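Local structure of phosphate binding protein (Planctomyces limnophilus, 4JWO) at residues A[140-146]-A[282-286]. The protein probably binds phosphate as the PstS-type periplasmic-binding-protein component of a system that carries phosphate across the cytoplasmic membrane. Numbering follows the deposited sequence.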
loop_
_atom_site.group_PDB
_atom_site.type_symbol
_atom_site.label_atom_id
_atom_site.label_comp_id
_atom_site.label_asym_id
_atom_site.label_seq_id
_atom_site.Cartn_x
_atom_site.Cartn_y
_atom_site.Cartn_z
ATOM N N ALA A 140 7.833 1.271 4.812
ATOM C CA ALA A 140 7.455 -0.053 4.347
ATOM C C ALA A 140 7.350 -0.037 2.845
ATOM O O ALA A 140 7.368 1.021 2.229
ATOM C CB ALA A 140 6.108 -0.455 4.955
ATOM N N ILE A 141 7.248 -1.222 2.261
ATOM C CA ILE A 141 6.905 -1.354 0.859
ATOM C C ILE A 141 5.616 -2.161 0.782
ATOM O O ILE A 141 5.468 -3.174 1.464
ATOM C CB ILE A 141 8.031 -2.037 0.070
ATOM C CG1 ILE A 141 9.266 -1.140 0.027
ATOM C CG2 ILE A 141 7.578 -2.343 -1.345
ATOM C CD1 ILE A 141 10.473 -1.807 -0.648
ATOM N N ASP A 142 4.674 -1.693 -0.036
ATOM C CA ASP A 142 3.377 -2.348 -0.187
ATOM C C ASP A 142 3.345 -2.986 -1.562
ATOM O O ASP A 142 3.447 -2.287 -2.565
ATOM C CB ASP A 142 2.263 -1.293 -0.074
ATOM C CG ASP A 142 0.852 -1.890 -0.139
ATOM O OD1 ASP A 142 0.708 -3.084 -0.429
ATOM O OD2 ASP A 142 -0.123 -1.139 0.089
ATOM N N GLY A 143 3.225 -4.311 -1.617
ATOM C CA GLY A 143 3.139 -5.012 -2.883
ATOM C C GLY A 143 1.844 -5.790 -3.025
ATOM O O GLY A 143 1.399 -6.430 -2.080
ATOM N N LEU A 144 1.237 -5.728 -4.204
ATOM C CA LEU A 144 0.046 -6.513 -4.508
ATOM C C LEU A 144 0.336 -7.464 -5.645
ATOM O O LEU A 144 1.077 -7.125 -6.563
ATOM C CB LEU A 144 -1.090 -5.612 -4.974
ATOM C CG LEU A 144 -1.645 -4.581 -4.007
ATOM C CD1 LEU A 144 -2.902 -3.980 -4.628
ATOM C CD2 LEU A 144 -1.941 -5.191 -2.646
ATOM N N THR A 145 -0.296 -8.628 -5.606
ATOM C CA THR A 145 -0.199 -9.575 -6.708
ATOM C C THR A 145 -1.549 -9.778 -7.366
ATOM O O THR A 145 -2.575 -9.887 -6.694
ATOM C CB THR A 145 0.294 -10.944 -6.249
ATOM O OG1 THR A 145 -0.573 -11.430 -5.213
ATOM C CG2 THR A 145 1.716 -10.839 -5.711
ATOM N N VAL A 146 -1.533 -9.835 -8.687
ATOM C CA VAL A 146 -2.653 -10.348 -9.459
ATOM C C VAL A 146 -2.378 -11.823 -9.700
ATOM O O VAL A 146 -1.271 -12.200 -10.099
ATOM C CB VAL A 146 -2.759 -9.620 -10.797
ATOM C CG1 VAL A 146 -3.835 -10.245 -11.665
ATOM C CG2 VAL A 146 -3.045 -8.142 -10.544
ATOM N N LEU A 282 2.301 -1.994 -9.138
ATOM C CA LEU A 282 1.708 -2.758 -8.044
ATOM C C LEU A 282 2.624 -3.042 -6.842
ATOM O O LEU A 282 2.270 -3.815 -5.959
ATOM C CB LEU A 282 1.059 -4.040 -8.583
ATOM C CG LEU A 282 -0.181 -3.757 -9.436
ATOM C CD1 LEU A 282 -0.635 -5.022 -10.164
ATOM C CD2 LEU A 282 -1.305 -3.231 -8.563
ATOM N N SER A 283 3.793 -2.408 -6.799
ATOM C CA SER A 283 4.485 -2.252 -5.519
ATOM C C SER A 283 4.944 -0.818 -5.411
ATOM O O SER A 283 5.261 -0.181 -6.414
ATOM C CB SER A 283 5.650 -3.239 -5.336
ATOM O OG SER A 283 6.767 -2.949 -6.172
ATOM N N ARG A 284 4.945 -0.297 -4.189
ATOM C CA ARG A 284 5.342 1.087 -3.971
ATOM C C ARG A 284 5.722 1.294 -2.515
ATOM O O ARG A 284 5.227 0.587 -1.632
ATOM C CB ARG A 284 4.197 2.032 -4.341
ATOM C CG ARG A 284 2.978 1.927 -3.436
ATOM C CD ARG A 284 1.879 2.794 -3.979
ATOM N NE ARG A 284 0.629 2.634 -3.250
ATOM C CZ ARG A 284 -0.480 3.315 -3.530
ATOM N NH1 ARG A 284 -0.494 4.187 -4.529
ATOM N NH2 ARG A 284 -1.576 3.110 -2.823
ATOM N N PRO A 285 6.584 2.287 -2.254
ATOM C CA PRO A 285 6.988 2.582 -0.880
ATOM C C PRO A 285 5.884 3.313 -0.131
ATOM O O PRO A 285 5.088 4.030 -0.741
ATOM C CB PRO A 285 8.213 3.481 -1.063
ATOM C CG PRO A 285 8.002 4.140 -2.412
ATOM C CD PRO A 285 7.303 3.103 -3.248
ATOM N N LEU A 286 5.835 3.117 1.184
ATOM C CA LEU A 286 4.888 3.828 2.039
ATOM C C LEU A 286 5.635 4.793 2.941
ATOM O O LEU A 286 6.745 4.494 3.388
ATOM C CB LEU A 286 4.107 2.837 2.887
ATOM C CG LEU A 286 3.263 1.814 2.126
ATOM C CD1 LEU A 286 2.432 1.005 3.112
ATOM C CD2 LEU A 286 2.367 2.528 1.118
HETATM O O HOH W 1 -0.234 1.524 -0.850
#
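With CG anti to the backbone N (chi1 -177°), D142 stands out from the same face of the sheet as R284, side by side with it, the arginine extended beyond CB (chi2 to chi4 all near 180°). The two charges do not touch: a water sits between them, giving a hydrogen to D142 OD2 at 2.8 Å and accepting one from R284 NE, also at 2.8 Å, in the plane of the guanidinium. Arginine suits this place because its N-H groups can serve several partners, NE the water and NH1 a salt bridge to E205, while the charged guanidinium also makes a cation-pi contact with Y202.

Beneath these side chains the strands run antiparallel, and D142 and R284 form a hydrogen-bonded pair. D142 N meets R284 O at 2.8 Å, almost straight at 176°, while R284 N returns a 3.0 Å bond to D142 O. P285, which has no N-H to give, falls at a non-hydrogen-bonded position opposite I141, where none is needed across this pair. At the other such pair, G143 faces S283, their CA atoms 4.0 Å apart; S283 CB packs against G143 CA, and D142 O receives a CA-H...O contact from S283. S283 OG hydrogen-bonds to Y279 O.

Leucines serve the two ends: L286 lays its branched end against D142 CB, with CD1 3.9 Å away, and the side chains of L282 and V146 cross obliquely, CD1 of the leucine 4.0 Å from CG2 of the valine.

Strands 134-148 and 283-291 link the two lobes of the periplasmic-binding-protein fold, and this pairing joins them side by side. The D142-R284 link itself is water-mediated, while E205 supplies R284's direct salt bridge; together they would probably offset the arginine's charge. A sulfate, probably from the crystallisation liquor, lies about 5 Å from the R284 side chain and may mark an anion pocket.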